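Separin (Saccharomyces cerevisiae, PDB 5U1T) is a caspase-like cysteine protease that cleaves the MCD1/SCC1 subunit of cohesin at the onset of anaphase, after release from its inhibitor securin. Local coordinates at residues I1059-A1062 and E1063-L1066; I1067-F1070 and S1071-L1075. All coordinates share one frame; numbering follows the deposited sequence.

Contact 1 (I1059-A1062 and E1063-L1066); sequences IHNA and ESSL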
ATOM      1  N   ILE A1059      18.586  52.396 -12.313  1.00 80.54           N
ATOM      2  CA  ILE A1059      17.353  51.673 -12.033  1.00 89.97           C
ATOM      3  C   ILE A1059      16.557  52.208 -10.840  1.00 92.56           C
ATOM      4  O   ILE A1059      17.111  52.816  -9.920  1.00 88.52           O
ATOM      5  CB  ILE A1059      17.647  50.171 -11.829  1.00 91.93           C
ATOM      6  CG1 ILE A1059      19.143  49.940 -11.536  1.00 84.71           C
ATOM      7  CG2 ILE A1059      17.233  49.388 -13.077  1.00 81.62           C
ATOM      8  CD1 ILE A1059      19.593  50.333 -10.118  1.00 87.58           C
ATOM      9  N   HIS A1060      15.241  51.999 -10.902  1.00 99.12           N
ATOM     10  CA  HIS A1060      14.315  52.411  -9.843  1.00102.07           C
ATOM     11  C   HIS A1060      14.641  51.690  -8.530  1.00101.12           C
ATOM     12  O   HIS A1060      14.847  50.470  -8.527  1.00105.91           O
ATOM     13  CB  HIS A1060      12.852  52.120 -10.242  1.00105.68           C
ATOM     14  CG  HIS A1060      12.343  52.939 -11.398  1.00117.31           C
ATOM     15  ND1 HIS A1060      12.528  54.309 -11.494  1.00123.00           N
ATOM     16  CD2 HIS A1060      11.621  52.582 -12.492  1.00117.33           C
ATOM     17  CE1 HIS A1060      11.958  54.753 -12.603  1.00119.66           C
ATOM     18  NE2 HIS A1060      11.398  53.726 -13.224  1.00118.45           N
ATOM     19  N   ASN A1061      14.674  52.432  -7.423  1.00100.76           N
ATOM     20  CA  ASN A1061      15.065  51.866  -6.119  1.00102.31           C
ATOM     21  C   ASN A1061      16.389  51.088  -6.196  1.00 94.67           C
ATOM     22  O   ASN A1061      16.427  49.861  -6.064  1.00 93.86           O
ATOM     23  CB  ASN A1061      13.958  50.961  -5.556  1.00100.42           C
ATOM     24  CG  ASN A1061      12.828  51.744  -4.887  1.00102.02           C
ATOM     25  OD1 ASN A1061      11.768  51.178  -4.597  1.00106.40           O
ATOM     26  ND2 ASN A1061      13.048  53.042  -4.643  1.00 99.14           N
ATOM     27  N   ALA A1062      17.469  51.827  -6.403  1.00 97.45           N
ATOM     28  CA  ALA A1062      18.780  51.241  -6.636  1.00 93.25           C
ATOM     29  C   ALA A1062      19.316  50.486  -5.418  1.00 87.09           C
ATOM     30  O   ALA A1062      19.616  49.291  -5.511  1.00 88.77           O
ATOM     31  CB  ALA A1062      19.765  52.336  -7.063  1.00 90.99           C
ATOM     32  N   GLU A1063      19.431  51.177  -4.281  1.00 83.74           N
ATOM     33  CA  GLU A1063      20.083  50.597  -3.106  1.00 82.06           C
ATOM     34  C   GLU A1063      19.231  49.520  -2.455  1.00 82.49           C
ATOM     35  O   GLU A1063      19.736  48.471  -2.049  1.00 80.48           O
ATOM     36  CB  GLU A1063      20.420  51.666  -2.066  1.00 75.07           C
ATOM     37  CG  GLU A1063      21.496  51.183  -1.096  1.00 83.16           C
ATOM     38  CD  GLU A1063      21.373  51.768   0.307  1.00 90.11           C
ATOM     39  OE1 GLU A1063      20.617  52.756   0.484  1.00 89.56           O
ATOM     40  OE2 GLU A1063      22.039  51.235   1.236  1.00 89.77           O
ATOM     41  N   SER A1064      17.938  49.790  -2.352  1.00 82.24           N
ATOM     42  CA  SER A1064      17.017  48.829  -1.780  1.00 81.06           C
ATOM     43  C   SER A1064      17.071  47.477  -2.519  1.00 80.09           C
ATOM     44  O   SER A1064      16.960  46.423  -1.902  1.00 73.22           O
ATOM     45  CB  SER A1064      15.599  49.392  -1.802  1.00 78.97           C
ATOM     46  OG  SER A1064      15.088  49.368  -3.119  1.00 89.19           O
ATOM     47  N   SER A1065      17.258  47.512  -3.837  1.00 79.98           N
ATOM     48  CA  SER A1065      17.320  46.278  -4.625  1.00 75.82           C
ATOM     49  C   SER A1065      18.583  45.500  -4.302  1.00 73.03           C
ATOM     50  O   SER A1065      18.594  44.270  -4.343  1.00 72.75           O
ATOM     51  CB  SER A1065      17.267  46.582  -6.122  1.00 72.10           C
ATOM     52  OG  SER A1065      16.228  47.500  -6.413  1.00 80.08           O
ATOM     53  N   LEU A1066      19.647  46.228  -3.990  1.00 68.27           N
ATOM     54  CA  LEU A1066      20.898  45.598  -3.610  1.00 70.15           C
ATOM     55  C   LEU A1066      20.754  44.975  -2.213  1.00 70.39           C
ATOM     56  O   LEU A1066      21.274  43.887  -1.941  1.00 67.41           O
ATOM     57  CB  LEU A1066      22.054  46.610  -3.651  1.00 69.85           C
ATOM     58  CG  LEU A1066      23.431  45.944  -3.586  1.00 63.71           C
ATOM     59  CD1 LEU A1066      23.537  44.876  -4.648  1.00 62.32           C
ATOM     60  CD2 LEU A1066      24.557  46.946  -3.738  1.00 63.07           C
TER

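Contact 2 (I1067-F1070 and S1071-L1075); sequences ITNF and SLTDL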
ATOM      1  N   ILE A1067      20.021  45.657  -1.340  1.00 70.69           N
ATOM      2  CA  ILE A1067      19.767  45.143   0.003  1.00 72.80           C
ATOM      3  C   ILE A1067      18.927  43.852  -0.004  1.00 67.85           C
ATOM      4  O   ILE A1067      19.322  42.843   0.598  1.00 63.83           O
ATOM      5  CB  ILE A1067      19.066  46.196   0.860  1.00 73.07           C
ATOM      6  CG1 ILE A1067      20.022  47.357   1.124  1.00 75.97           C
ATOM      7  CG2 ILE A1067      18.579  45.590   2.164  1.00 68.05           C
ATOM      8  CD1 ILE A1067      19.408  48.470   1.905  1.00 75.51           C
ATOM      9  N   THR A1068      17.784  43.878  -0.686  1.00 64.33           N
ATOM     10  CA  THR A1068      16.944  42.699  -0.719  1.00 64.14           C
ATOM     11  C   THR A1068      17.704  41.584  -1.435  1.00 66.60           C
ATOM     12  O   THR A1068      17.562  40.422  -1.083  1.00 71.86           O
ATOM     13  CB  THR A1068      15.557  42.943  -1.391  1.00 66.33           C
ATOM     14  OG1 THR A1068      15.633  42.704  -2.796  1.00 66.23           O
ATOM     15  CG2 THR A1068      15.023  44.346  -1.131  1.00 65.46           C
ATOM     16  N   ASN A1069      18.589  41.922  -2.339  1.00 66.88           N
ATOM     17  CA  ASN A1069      19.335  40.888  -3.003  1.00 61.56           C
ATOM     18  C   ASN A1069      20.400  40.284  -2.135  1.00 65.37           C
ATOM     19  O   ASN A1069      20.721  39.137  -2.243  1.00 64.38           O
ATOM     20  CB  ASN A1069      19.956  41.428  -4.258  1.00 61.98           C
ATOM     21  CG  ASN A1069      19.792  40.497  -5.404  1.00 72.85           C
ATOM     22  OD1 ASN A1069      20.558  39.577  -5.559  1.00 74.06           O
ATOM     23  ND2 ASN A1069      18.775  40.707  -6.193  1.00 66.73           N
ATOM     24  N   PHE A1070      20.972  41.082  -1.273  1.00 66.49           N
ATOM     25  CA  PHE A1070      21.970  40.586  -0.332  1.00 63.62           C
ATOM     26  C   PHE A1070      21.364  39.535   0.603  1.00 64.39           C
ATOM     27  O   PHE A1070      21.963  38.481   0.846  1.00 62.18           O
ATOM     28  CB  PHE A1070      22.559  41.737   0.489  1.00 68.02           C
ATOM     29  CG  PHE A1070      23.939  42.172   0.058  1.00 69.32           C
ATOM     30  CD1 PHE A1070      24.188  42.585  -1.244  1.00 66.92           C
ATOM     31  CD2 PHE A1070      24.982  42.221   0.975  1.00 75.41           C
ATOM     32  CE1 PHE A1070      25.461  43.011  -1.629  1.00 58.71           C
ATOM     33  CE2 PHE A1070      26.266  42.658   0.588  1.00 65.98           C
ATOM     34  CZ  PHE A1070      26.493  43.040  -0.713  1.00 61.15           C
ATOM     35  N   SER A1071      20.176  39.817   1.126  1.00 60.94           N
ATOM     36  CA  SER A1071      19.547  38.867   2.014  1.00 62.13           C
ATOM     37  C   SER A1071      18.880  37.738   1.234  1.00 64.25           C
ATOM     38  O   SER A1071      18.694  36.657   1.776  1.00 63.72           O
ATOM     39  CB  SER A1071      18.549  39.554   2.952  1.00 66.63           C
ATOM     40  OG  SER A1071      17.716  40.472   2.282  1.00 63.71           O
ATOM     41  N   LEU A1072      18.546  37.954  -0.032  1.00 60.90           N
ATOM     42  CA  LEU A1072      18.040  36.854  -0.863  1.00 59.44           C
ATOM     43  C   LEU A1072      19.122  35.790  -1.048  1.00 64.57           C
ATOM     44  O   LEU A1072      18.839  34.599  -1.008  1.00 67.61           O
ATOM     45  CB  LEU A1072      17.563  37.358  -2.228  1.00 58.88           C
ATOM     46  CG  LEU A1072      16.638  36.556  -3.165  1.00 67.65           C
ATOM     47  CD1 LEU A1072      16.577  37.201  -4.534  1.00 56.03           C
ATOM     48  CD2 LEU A1072      17.005  35.106  -3.331  1.00 62.26           C
ATOM     49  N   THR A1073      20.363  36.218  -1.264  1.00 67.82           N
ATOM     50  CA  THR A1073      21.455  35.278  -1.527  1.00 67.04           C
ATOM     51  C   THR A1073      21.877  34.594  -0.230  1.00 62.38           C
ATOM     52  O   THR A1073      22.610  33.616  -0.246  1.00 60.72           O
ATOM     53  CB  THR A1073      22.683  35.980  -2.153  1.00 57.27           C
ATOM     54  OG1 THR A1073      22.978  37.133  -1.376  1.00 72.44           O
ATOM     55  CG2 THR A1073      22.408  36.436  -3.561  1.00 60.75           C
ATOM     56  N   ASP A1074      21.415  35.134   0.891  1.00 61.82           N
ATOM     57  CA  ASP A1074      21.725  34.580   2.200  1.00 61.27           C
ATOM     58  C   ASP A1074      20.717  33.495   2.633  1.00 63.04           C
ATOM     59  O   ASP A1074      21.072  32.563   3.361  1.00 58.20           O
ATOM     60  CB  ASP A1074      21.760  35.692   3.241  1.00 56.50           C
ATOM     61  CG  ASP A1074      22.392  35.246   4.537  1.00 63.78           C
ATOM     62  OD1 ASP A1074      23.478  34.629   4.470  1.00 60.07           O
ATOM     63  OD2 ASP A1074      21.807  35.510   5.611  1.00 62.26           O
ATOM     64  N   LEU A1075      19.467  33.641   2.189  1.00 60.82           N
ATOM     65  CA  LEU A1075      18.419  32.644   2.400  1.00 62.89           C
ATOM     66  C   LEU A1075      18.897  31.206   2.165  1.00 64.61           C
ATOM     67  O   LEU A1075      18.832  30.388   3.078  1.00 59.75           O
ATOM     68  CB  LEU A1075      17.211  32.939   1.508  1.00 57.18           C
ATOM     69  CG  LEU A1075      15.953  33.394   2.236  1.00 65.27           C
ATOM     70  CD1 LEU A1075      14.722  33.063   1.404  1.00 63.26           C
ATOM     71  CD2 LEU A1075      15.853  32.778   3.626  1.00 55.20           C
TER

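Contact 1 (I1059-A1062 and E1063-L1066)
His-1060 O lies 3.9 Å from OG of Ser-1065; the CB of His-1060 points away from the helix, and only its backbone comes near. Just before it, Ile-1059 spends its side chain on Leu-1053 of helix 1036-1054. Asn-1061 carries most of the contact. Its backbone (phi 50°, psi 69°) lies in the left-handed region, which asparagine tolerates better than most non-glycine residues, and this twist leads the chain into helix 1062-1072. Standing directly before the helix, Asn-1061 occupies the N-cap position, although its side chain makes no capping bond. With CG anti to the carbonyl carbon (chi1 -80°), the amide leads away from the N-H groups of the first turn, and CB is the side-chain atom nearest OG of Ser-1064, at 3.1 Å. The work falls to the carbonyl of Asn-1061, on which three donors converge. OG of Ser-1065 is placed 2.4 Å from Asn-1061 O, a hydrogen bond whose length is doubtful at this resolution. Ser-1065 N adds a weak bond of 3.3 Å to Asn-1061 O, and OG of Ser-1064 reaches that same O weakly from another side. Serine suits both places, since a one-carbon arm bends its hydroxyl back toward the preceding turn. CB of Ser-1065 follows, 3.4 Å from Asn-1061 O, while the side chain also rests on Leu-1050. Ala-1062, small and helix-compatible, opens the first turn; its O receives a weak bond from Leu-1066 N at 3.4 Å. Beside it Glu-1063 suits the start of a helix, where a negative charge would probably be favoured by the helix dipole. Its OE2 forms a salt bridge with Arg-1158 of strand 1157-1163.

Contact 2 (I1067-F1070 and S1071-L1075)
Ile-1067 O receives the N-H of Ser-1071 at 3.2 Å, nearly straight at 162°, and the same i to i+4 pattern carries Thr-1068 O to Leu-1072 N (2.9 Å) and Asn-1069 O to Thr-1073 N (3.1 Å). These are three successive alpha-helical bonds along the last part of helix 1062-1072, which packs against helices 1036-1054 and 1111-1127. Ser-1071 bends its OG back between Ile-1067 O (3.3 Å) and Thr-1068 O, either of which its one proton could weakly serve, beside Ser-1119. Thr-1073 does likewise two residues on: with chi1 49°, OG1 lies near Phe-1070 O (2.8 Å) and Asn-1069 O (3.1 Å), and its proton can go to only one at a time. Its methyl CG2 lies 3.4 Å from Asn-1069 O. A valine in its place, lacking the hydroxyl, would probably leave one or other carbonyl without its side-chain donor, Asn-1069 O keeping the Thr-1073 N-H bond. Asn-1069 crosses Thr-1073 at about a right angle, but its amide ND2 is spent on Ser-1046 of helix 1036-1054, suiting a buried polar residue. Leu-1072 packs on Ser-1043 and Ser-1046 there, Phe-1070 leans on Gln-1122 and Arg-1158, and Asp-1074 forms a salt bridge with Arg-1077.

Overall arrangement
Both contacts belong to helix 1062-1072, their centres about 13 Å apart, and the chain runs directly from one into the other. Contact 1 lies at the surface, where a loop turns into the helix; contact 2, nearer the centre of the chain, is partly buried among neighbouring helices. In each, side-chain hydroxyls bend back to backbone carbonyls, but contact 1 gathers three donors, mostly weakly, on a single carbonyl, whereas contact 2 has a regular run of main-chain bonds. Helix 1036-1054 is touched from both, and Arg-1158 meets both too: as a charge partner in contact 1, as packing surface in contact 2.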